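Local structure of SsfX3 (Streptomyces sp. SF2575, 3SKV) at residues Gly192-His197 / Gly253-Met258; Leu209-Arg214 / Gly363-Ala368; Asp261-Phe266 / Ala309-Gln314; Ser290-Pro295 / Arg337-Glu342. The protein probably transfers a salicylyl group onto a tetracycline-type intermediate, as an acyltransferase of the GDSL/SGNH family. The protein carries 1 engineered substitution. All coordinates share one frame; numbering follows the deposited sequence.

Contact 1 (Gly192-His197 / Gly253-Met258)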
# COMPACT_ATOMS: atom_id res chain seq x y z
N GLY A 192 -3.02 2.84 7.62
CA GLY A 192 -2.51 4.02 8.31
C GLY A 192 -1.45 4.84 7.60
O GLY A 192 -1.29 4.77 6.38
N ASP A 193 -0.76 5.67 8.40
CA ASP A 193 0.29 6.64 8.02
C ASP A 193 -0.29 7.95 7.48
O ASP A 193 -1.39 7.99 6.93
CB ASP A 193 1.35 6.03 7.07
CG ASP A 193 2.20 4.96 7.74
OD1 ASP A 193 2.98 5.31 8.67
OD2 ASP A 193 2.13 3.78 7.31
N SER A 194 0.46 9.03 7.65
CA SER A 194 0.02 10.36 7.21
C SER A 194 0.60 10.77 5.86
O SER A 194 0.27 11.85 5.34
CB SER A 194 0.29 11.40 8.29
OG SER A 194 1.59 11.22 8.82
N ILE A 195 1.41 9.86 5.25
CA ILE A 195 2.05 10.09 3.95
C ILE A 195 1.78 9.02 2.91
O ILE A 195 1.56 7.86 3.25
CB ILE A 195 3.59 10.34 4.07
CG1 ILE A 195 4.33 9.14 4.72
CG2 ILE A 195 3.90 11.71 4.72
CD1 ILE A 195 5.82 9.08 4.49
N CYS A 196 1.88 9.42 1.64
CA CYS A 196 1.78 8.53 0.49
C CYS A 196 3.10 7.80 0.44
O CYS A 196 4.17 8.42 0.48
CB CYS A 196 1.53 9.33 -0.78
SG CYS A 196 0.15 10.51 -0.67
N HIS A 197 3.02 6.47 0.38
CA HIS A 197 4.19 5.61 0.39
C HIS A 197 4.94 5.51 -0.92
O HIS A 197 6.08 5.03 -0.92
CB HIS A 197 3.84 4.23 0.94
CG HIS A 197 3.35 4.28 2.36
ND1 HIS A 197 3.99 5.05 3.33
CD2 HIS A 197 2.31 3.65 2.92
CE1 HIS A 197 3.33 4.83 4.44
NE2 HIS A 197 2.30 4.00 4.25
N GLY A 253 -2.37 8.03 14.76
CA GLY A 253 -2.03 9.07 15.72
C GLY A 253 -1.91 10.45 15.10
O GLY A 253 -2.81 11.27 15.24
N THR A 254 -0.81 10.70 14.38
CA THR A 254 -0.44 11.97 13.74
C THR A 254 -1.46 12.57 12.79
O THR A 254 -1.71 13.76 12.88
CB THR A 254 1.00 11.95 13.20
OG1 THR A 254 1.85 11.72 14.33
CG2 THR A 254 1.42 13.27 12.51
N SER A 255 -2.05 11.77 11.93
CA SER A 255 -3.11 12.19 11.00
C SER A 255 -4.26 12.91 11.76
O SER A 255 -4.78 13.91 11.27
CB SER A 255 -3.66 10.98 10.24
OG SER A 255 -2.60 10.20 9.72
N ASN A 256 -4.62 12.41 12.97
CA ASN A 256 -5.65 13.05 13.80
C ASN A 256 -5.10 14.33 14.41
O ASN A 256 -5.82 15.33 14.46
CB ASN A 256 -6.16 12.09 14.89
CG ASN A 256 -7.16 11.09 14.39
OD1 ASN A 256 -6.87 9.90 14.24
ND2 ASN A 256 -8.37 11.54 14.14
N PHE A 257 -3.81 14.31 14.84
CA PHE A 257 -3.11 15.47 15.40
C PHE A 257 -3.08 16.62 14.38
O PHE A 257 -3.28 17.77 14.76
CB PHE A 257 -1.67 15.09 15.88
CG PHE A 257 -0.76 16.28 16.14
CD1 PHE A 257 -0.85 17.01 17.32
CD2 PHE A 257 0.12 16.72 15.16
CE1 PHE A 257 -0.06 18.15 17.53
CE2 PHE A 257 0.92 17.86 15.37
CZ PHE A 257 0.83 18.56 16.56
N MET A 258 -2.81 16.29 13.10
CA MET A 258 -2.73 17.23 11.97
C MET A 258 -3.99 18.08 11.79
O MET A 258 -3.91 19.17 11.20
CB MET A 258 -2.42 16.46 10.68
CG MET A 258 -1.00 15.93 10.60
SD MET A 258 -0.75 14.81 9.20
CE MET A 258 -1.07 15.93 7.82
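Ser194 and Ser255 bring the backbones closest, with their CA atoms 5.2 Å apart, where the loop leaving strand 187-192 passes the short helix 254-257. Gly192-Asp193-Ser194-Ile195 is the GDS(L) block of the SGNH fold, and Ser194 occupies the position of the family's nucleophile, consistent with a catalytic role. Gly253, the N-cap of the helix, opens the segment facing it and has backbone angles at which a CB would be jammed against the preceding carbonyl O.

Ser194 touches the helix with its CB more closely than with its hydroxyl: Ser194 CB points at the helix and comes 3.4 Å from Ser255 OG, with Met258 SD 3.7 Å from the same Ser194 CB. The Met258 chain bends at its last torsion. The Ser194 hydroxyl sits between the backbone N and the carbonyl carbon (chi1 45°), and its OG passes Thr254 CG2 at 4.2 Å. No hydrogen bond links the segments; they meet by van der Waals contact.

Asp193 turns its carboxylate the other way. OD1 forms a salt bridge with Arg251 and OD2 accepts from His190, two partners that fix the carboxylate's rotation. The Asp193 carbonyl O bonds to Ser230 OG and lies too far from Ser255 OG, at 3.8 Å, to be held by it. From the helix side, Thr254 N donates to Ser291 OG, tying the helix start to the loop after strand 286-290. Within the loop, His197 NE2 makes a weak bond to Asp193 OD2, 3.1 Å long and bent to 122° at the hydrogen.

Contact 2 (Leu209-Arg214 / Gly363-Ala368)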
# COMPACT_ATOMS: atom_id res chain seq x y z
N LEU A 209 6.89 -0.88 1.93
CA LEU A 209 5.84 -1.90 1.96
C LEU A 209 6.12 -3.04 1.01
O LEU A 209 6.07 -4.21 1.41
CB LEU A 209 4.49 -1.27 1.60
CG LEU A 209 3.68 -0.68 2.74
CD1 LEU A 209 2.49 0.02 2.23
CD2 LEU A 209 3.23 -1.77 3.73
N ALA A 210 6.44 -2.72 -0.25
CA ALA A 210 6.76 -3.69 -1.29
C ALA A 210 8.00 -4.50 -0.91
O ALA A 210 7.96 -5.72 -0.96
CB ALA A 210 6.97 -2.97 -2.62
N LEU A 211 9.09 -3.81 -0.47
CA LEU A 211 10.35 -4.42 -0.06
C LEU A 211 10.16 -5.31 1.17
O LEU A 211 10.74 -6.40 1.22
CB LEU A 211 11.37 -3.32 0.29
CG LEU A 211 12.44 -2.89 -0.72
CD1 LEU A 211 12.42 -3.66 -2.10
CD2 LEU A 211 12.51 -1.39 -0.81
N ALA A 212 9.37 -4.85 2.15
CA ALA A 212 9.12 -5.61 3.37
C ALA A 212 8.33 -6.89 3.04
O ALA A 212 8.75 -7.96 3.44
CB ALA A 212 8.38 -4.76 4.40
N ALA A 213 7.26 -6.79 2.22
CA ALA A 213 6.43 -7.93 1.80
C ALA A 213 7.21 -8.96 0.99
O ALA A 213 7.08 -10.16 1.23
CB ALA A 213 5.23 -7.47 0.99
N ARG A 214 8.02 -8.48 0.05
CA ARG A 214 8.82 -9.35 -0.82
C ARG A 214 9.87 -10.12 -0.02
O ARG A 214 10.04 -11.32 -0.24
CB ARG A 214 9.48 -8.55 -1.95
CG ARG A 214 8.52 -8.04 -2.99
CD ARG A 214 9.17 -6.96 -3.84
NE ARG A 214 10.26 -7.48 -4.66
CZ ARG A 214 11.19 -6.73 -5.23
NH1 ARG A 214 11.16 -5.42 -5.10
NH2 ARG A 214 12.14 -7.30 -5.97
N GLY A 363 16.22 5.30 2.02
CA GLY A 363 15.31 5.46 3.15
C GLY A 363 14.18 4.43 3.19
O GLY A 363 13.86 3.90 4.26
N HIS A 364 13.59 4.12 2.00
CA HIS A 364 12.54 3.10 1.83
C HIS A 364 13.10 1.69 2.16
O HIS A 364 12.40 0.90 2.79
CB HIS A 364 11.91 3.14 0.43
CG HIS A 364 10.83 4.16 0.29
ND1 HIS A 364 9.50 3.86 0.61
CD2 HIS A 364 10.89 5.44 -0.14
CE1 HIS A 364 8.83 4.97 0.39
NE2 HIS A 364 9.62 5.95 -0.07
N GLU A 365 14.39 1.43 1.84
CA GLU A 365 15.03 0.14 2.15
C GLU A 365 15.27 0.00 3.64
O GLU A 365 15.00 -1.06 4.18
CB GLU A 365 16.33 -0.07 1.38
CG GLU A 365 16.11 -0.42 -0.06
CD GLU A 365 17.39 -0.47 -0.87
OE1 GLU A 365 18.06 -1.52 -0.84
OE2 GLU A 365 17.71 0.54 -1.54
N ILE A 366 15.75 1.07 4.30
CA ILE A 366 16.01 1.13 5.74
C ILE A 366 14.71 0.93 6.53
O ILE A 366 14.67 0.12 7.45
CB ILE A 366 16.77 2.44 6.12
CG1 ILE A 366 18.12 2.59 5.37
CG2 ILE A 366 16.92 2.61 7.64
CD1 ILE A 366 19.09 1.50 5.50
N PHE A 367 13.65 1.69 6.15
CA PHE A 367 12.31 1.62 6.76
C PHE A 367 11.79 0.16 6.74
O PHE A 367 11.31 -0.34 7.77
CB PHE A 367 11.33 2.56 6.02
CG PHE A 367 10.07 2.87 6.80
CD1 PHE A 367 9.05 1.94 6.92
CD2 PHE A 367 9.91 4.09 7.45
CE1 PHE A 367 7.90 2.22 7.68
CE2 PHE A 367 8.75 4.38 8.18
CZ PHE A 367 7.75 3.45 8.30
N ALA A 368 11.94 -0.52 5.59
CA ALA A 368 11.51 -1.89 5.35
C ALA A 368 12.20 -2.89 6.27
O ALA A 368 11.52 -3.72 6.88
CB ALA A 368 11.73 -2.26 3.89
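Leu211 CD2 lies 4.3 Å from the carbonyl O of His364, at the His364-Glu365 step of helix 361-377, and the imidazole itself is turned off to the flank. There its edge nitrogens are paired, ND1 with Trp208 N and NE2 with Arg199 O. The Phe367 ring takes no part and meets Trp208, planes at about 45°.

What remains between the helices is small and aliphatic. Helices 208-216 and 361-377, both in the GDSL-like domain, run in roughly the same direction, their local axes crossing at -44° and approaching to 8.4 Å. Alanine permits that closeness. Ala368 CB, aimed at the neighbouring helix, lies 3.8 Å from Leu211 CB and 3.9 Å from the backbone Ala212 N, and the methyl carbons Ala212 CB and Ala368 CB are 4.2 Å apart.

Farther out, Leu211 and Glu365 cross obliquely, with Leu211 CD2 3.8 Å from Glu365 CG. The glutamate has CG anti to its carbonyl carbon (chi1 -76°) and runs on extended, carrying the carboxylate away from the leucine to the surface. Trp188 of strand 187-192 packs on Ala212 and Ala213, so the same helix also rests on the parallel sheet.

With no hydrogen bond or charge pair across it, this helix pair depends on shape: two alanines and a leucine at the crossing and the aliphatic part of a glutamate at the rim.

Contact 3 (Asp261-Phe266 / Ala309-Gln314)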
# COMPACT_ATOMS: atom_id res chain seq x y z
N ASP A 261 -7.95 17.81 16.10
CA ASP A 261 -9.22 17.25 16.55
C ASP A 261 -9.16 15.73 16.48
O ASP A 261 -8.64 15.15 15.50
CB ASP A 261 -10.30 17.77 15.59
CG ASP A 261 -11.71 17.57 16.05
OD1 ASP A 261 -12.21 18.43 16.80
OD2 ASP A 261 -12.35 16.59 15.59
N GLY A 262 -9.69 15.10 17.52
CA GLY A 262 -9.75 13.65 17.59
C GLY A 262 -9.12 13.00 18.80
O GLY A 262 -9.25 11.79 18.95
N PHE A 263 -8.46 13.77 19.68
CA PHE A 263 -7.77 13.21 20.86
C PHE A 263 -8.64 12.51 21.91
O PHE A 263 -8.27 11.44 22.39
CB PHE A 263 -6.82 14.22 21.52
CG PHE A 263 -5.93 13.58 22.58
CD1 PHE A 263 -4.92 12.69 22.22
CD2 PHE A 263 -6.12 13.86 23.93
CE1 PHE A 263 -4.10 12.11 23.19
CE2 PHE A 263 -5.28 13.29 24.90
CZ PHE A 263 -4.26 12.42 24.52
N VAL A 264 -9.74 13.15 22.32
CA VAL A 264 -10.66 12.62 23.33
C VAL A 264 -11.25 11.27 22.90
O VAL A 264 -11.26 10.33 23.69
CB VAL A 264 -11.75 13.67 23.76
CG1 VAL A 264 -12.73 13.08 24.77
CG2 VAL A 264 -11.11 14.93 24.31
N ASP A 265 -11.69 11.16 21.65
CA ASP A 265 -12.30 9.94 21.11
C ASP A 265 -11.32 8.90 20.68
O ASP A 265 -11.71 7.75 20.51
CB ASP A 265 -13.28 10.27 19.98
CG ASP A 265 -14.47 11.08 20.45
OD1 ASP A 265 -14.74 11.09 21.68
OD2 ASP A 265 -15.15 11.69 19.60
N PHE A 266 -10.06 9.28 20.52
CA PHE A 266 -8.99 8.42 20.04
C PHE A 266 -8.91 7.01 20.69
O PHE A 266 -8.99 6.02 19.94
CB PHE A 266 -7.63 9.16 20.05
CG PHE A 266 -6.56 8.42 19.30
CD1 PHE A 266 -6.50 8.47 17.91
CD2 PHE A 266 -5.62 7.66 19.98
CE1 PHE A 266 -5.52 7.77 17.21
CE2 PHE A 266 -4.61 6.99 19.29
CZ PHE A 266 -4.57 7.04 17.91
N ALA A 309 3.30 13.06 20.79
CA ALA A 309 3.70 12.21 21.91
C ALA A 309 2.49 11.69 22.69
O ALA A 309 2.44 10.50 23.01
CB ALA A 309 4.62 12.98 22.84
N ASP A 310 1.48 12.56 22.92
CA ASP A 310 0.20 12.25 23.59
C ASP A 310 -0.58 11.17 22.87
O ASP A 310 -1.15 10.29 23.53
CB ASP A 310 -0.67 13.51 23.79
CG ASP A 310 -0.10 14.50 24.80
OD1 ASP A 310 0.64 14.06 25.72
OD2 ASP A 310 -0.38 15.70 24.68
N TYR A 311 -0.59 11.22 21.52
CA TYR A 311 -1.26 10.21 20.69
C TYR A 311 -0.56 8.88 20.79
O TYR A 311 -1.22 7.86 20.99
CB TYR A 311 -1.39 10.64 19.24
CG TYR A 311 -2.54 11.60 19.01
CD1 TYR A 311 -2.35 12.98 19.12
CD2 TYR A 311 -3.81 11.14 18.66
CE1 TYR A 311 -3.39 13.87 18.91
CE2 TYR A 311 -4.86 12.03 18.43
CZ TYR A 311 -4.64 13.39 18.55
OH TYR A 311 -5.64 14.30 18.33
N ARG A 312 0.80 8.89 20.75
CA ARG A 312 1.65 7.68 20.87
C ARG A 312 1.39 6.98 22.18
O ARG A 312 1.26 5.76 22.18
CB ARG A 312 3.14 8.01 20.75
CG ARG A 312 3.56 8.52 19.38
CD ARG A 312 5.00 8.09 19.07
NE ARG A 312 5.46 8.71 17.83
CZ ARG A 312 5.96 9.93 17.72
NH1 ARG A 312 6.14 10.68 18.80
NH2 ARG A 312 6.28 10.42 16.53
N GLU A 313 1.27 7.75 23.29
CA GLU A 313 0.99 7.20 24.62
C GLU A 313 -0.39 6.47 24.70
O GLU A 313 -0.48 5.47 25.41
CB GLU A 313 1.15 8.27 25.69
CG GLU A 313 1.54 7.73 27.06
CD GLU A 313 1.33 8.68 28.23
OE1 GLU A 313 1.22 9.91 28.00
OE2 GLU A 313 1.29 8.20 29.38
N GLN A 314 -1.41 6.92 23.91
CA GLN A 314 -2.75 6.29 23.83
C GLN A 314 -2.69 4.96 23.09
O GLN A 314 -3.35 4.01 23.53
CB GLN A 314 -3.81 7.21 23.17
CG GLN A 314 -4.00 8.56 23.87
CD GLN A 314 -4.76 8.48 25.17
OE1 GLN A 314 -4.39 7.76 26.10
NE2 GLN A 314 -5.80 9.28 25.29
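Tyr311 meets two phenylalanines at once, Phe263 over its face and Phe266 at its edge, in an aromatic cluster of two T-shaped pairs. The cluster fastens the loop and first residue of helix 266-278 to helix 308-324 at the periphery of the SGNH domain. Phe263 sets its edge carbon CD1 over the tyrosine ring centre; the planes are 74° apart and the centroids 5.0 Å. Toward Phe266 the tyrosine turns its own edge, putting Tyr311 CD2 above the middle of the Phe266 face, with the planes at 82° and the centroids 5.2 Å apart. Phe263 carries CG anti to the backbone N (chi1 -170°), which brings its CD1 edge over the tyrosine.

Gln314, one turn on, fills in beside them. Its CB meets the edge of Phe266 at CD2, 3.7 Å away, while its CG lies 3.6 Å from Phe263 CE1. A leucine in place of Tyr311 would probably cost both T-shaped pairs and leave the CD1 edge of Phe263 and the face of Phe266 without their aromatic partner.

The tyrosine hydroxyl reaches the loop backbone, yet the 3.2 Å approach of Tyr311 OH to Phe263 N is too poorly angled for a hydrogen bond. Asn256 and Phe257 pack against Tyr311 from helix 254-257. Next to CD1 on the Phe263 rim, near the ring plane, CE1 lies 3.5 Å from the carbonyl O of Asp310.

Contact 4 (Ser290-Pro295 / Arg337-Glu342)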
# COMPACT_ATOMS: atom_id res chain seq x y z
N SER A 290 2.34 3.17 16.77
CA SER A 290 2.26 4.58 17.06
C SER A 290 2.93 5.24 15.87
O SER A 290 3.75 4.62 15.20
CB SER A 290 2.99 4.93 18.36
OG SER A 290 4.33 4.50 18.33
N SER A 291 2.56 6.47 15.60
CA SER A 291 3.16 7.19 14.50
C SER A 291 4.71 7.27 14.53
O SER A 291 5.37 7.40 15.58
CB SER A 291 2.55 8.58 14.39
OG SER A 291 1.20 8.42 13.99
N VAL A 292 5.26 7.14 13.34
CA VAL A 292 6.68 7.28 13.03
C VAL A 292 7.10 8.77 13.33
O VAL A 292 6.25 9.65 13.40
CB VAL A 292 6.73 6.84 11.55
CG1 VAL A 292 7.41 7.82 10.61
CG2 VAL A 292 7.23 5.41 11.40
N TYR A 293 8.38 9.04 13.56
CA TYR A 293 8.81 10.40 13.82
C TYR A 293 8.67 11.31 12.58
O TYR A 293 9.18 11.00 11.49
CB TYR A 293 10.24 10.44 14.39
CG TYR A 293 10.81 11.84 14.56
CD1 TYR A 293 10.53 12.59 15.70
CD2 TYR A 293 11.65 12.39 13.60
CE1 TYR A 293 11.07 13.87 15.88
CE2 TYR A 293 12.16 13.68 13.75
CZ TYR A 293 11.87 14.41 14.89
OH TYR A 293 12.40 15.66 15.05
N SER A 294 8.00 12.45 12.77
CA SER A 294 7.84 13.46 11.74
C SER A 294 8.63 14.72 12.16
O SER A 294 8.33 15.32 13.17
CB SER A 294 6.36 13.78 11.52
OG SER A 294 6.21 15.02 10.85
N PRO A 295 9.65 15.14 11.39
CA PRO A 295 10.41 16.35 11.77
C PRO A 295 9.54 17.60 11.93
O PRO A 295 9.77 18.38 12.87
CB PRO A 295 11.45 16.48 10.65
CG PRO A 295 11.60 15.08 10.12
CD PRO A 295 10.19 14.54 10.15
N ARG A 337 10.93 3.52 17.11
CA ARG A 337 11.89 2.40 16.91
C ARG A 337 11.96 2.07 15.42
O ARG A 337 13.05 1.81 14.90
CB ARG A 337 11.55 1.17 17.76
CG ARG A 337 11.68 1.45 19.27
CD ARG A 337 11.54 0.20 20.12
NE ARG A 337 12.39 -0.88 19.62
CZ ARG A 337 13.67 -1.02 19.92
NH1 ARG A 337 14.25 -0.18 20.78
NH2 ARG A 337 14.39 -2.01 19.39
N VAL A 338 10.83 2.19 14.70
CA VAL A 338 10.82 1.97 13.26
C VAL A 338 11.51 3.13 12.49
O VAL A 338 12.40 2.89 11.68
CB VAL A 338 9.44 1.51 12.70
CG1 VAL A 338 9.46 1.35 11.18
CG2 VAL A 338 9.04 0.19 13.33
N TRP A 339 11.13 4.36 12.80
CA TRP A 339 11.68 5.53 12.14
C TRP A 339 11.70 6.69 13.14
O TRP A 339 10.72 7.43 13.25
CB TRP A 339 10.81 5.85 10.92
CG TRP A 339 11.34 6.95 10.06
CD1 TRP A 339 11.08 8.28 10.18
CD2 TRP A 339 12.25 6.82 8.96
NE1 TRP A 339 11.76 8.99 9.21
CE2 TRP A 339 12.47 8.11 8.43
CE3 TRP A 339 12.91 5.72 8.36
CZ2 TRP A 339 13.30 8.35 7.33
CZ3 TRP A 339 13.71 5.95 7.26
CH2 TRP A 339 13.91 7.25 6.76
N GLY A 340 12.79 6.83 13.87
CA GLY A 340 12.91 7.87 14.89
C GLY A 340 13.67 9.12 14.51
O GLY A 340 14.05 9.30 13.34
N PRO A 341 13.93 9.99 15.54
CA PRO A 341 14.64 11.26 15.29
C PRO A 341 16.10 11.12 14.88
O PRO A 341 16.67 12.05 14.30
CB PRO A 341 14.52 12.01 16.63
CG PRO A 341 13.48 11.28 17.41
CD PRO A 341 13.53 9.87 16.96
N GLU A 342 16.71 9.97 15.18
CA GLU A 342 18.10 9.64 14.85
C GLU A 342 18.30 9.40 13.33
O GLU A 342 19.45 9.29 12.87
CB GLU A 342 18.63 8.48 15.72
CG GLU A 342 18.03 7.10 15.46
CD GLU A 342 16.52 7.00 15.46
OE1 GLU A 342 15.88 7.40 16.46
OE2 GLU A 342 15.97 6.61 14.40
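Two loops at the C-terminal end of the parallel sheet of the SGNH domain join here, one leaving strand 286-290 and the other following strand 330-333 and helix 335-338. Val292-Tyr293 lies against Trp339-Pro341. The single hydrogen bond runs from Tyr293 N to Trp339 O, 2.9 Å long and 158° at the hydrogen, meeting the acceptor almost along the C=O axis.

On one side of it, Val292 CG2 touches Trp339 CB at 3.6 Å, and Val292 CG1 comes 3.7 Å from Trp339 CD1. On the other, Tyr293 has CG anti to its backbone N (chi1 174°), which spreads the ring over Pro341. The proline CB stands 3.9 Å from the centroid of the Tyr293 ring and 6° off its normal, a CH-pi contact over the face. Farther out, Tyr293 OH bonds to Glu299, and Trp339 NE1 bonds to Tyr348. An alanine at Tyr293 would keep the backbone bond but would probably leave Pro341 without its aromatic cover and Glu299 without this hydroxyl partner.

The one directed bond probably fixes the register of the loops, while the side-chain packing around it is aliphatic and CH-pi.

How the contacts relate
Contacts 1 and 2 are buried, whereas contacts 3 and 4 are only partly so. Contacts 1, 3 and 4 gather on one side of the chain's centre. Ser291, in the loop of contact 4, ties all three: its OG serves the helix start of contact 1, and its carbonyl O takes a probable hydrogen bond from NE of Arg312, on the helix of contact 3. Contact 2 touches contact 4 through Phe367, on Trp339 and Val292, and contact 1 through His197, on His364 and Leu209. The chemistry changes with place: van der Waals contact at the GDS block, alanine between helices, aromatic edges farther out, and a backbone hydrogen bond only between the loops of contact 4.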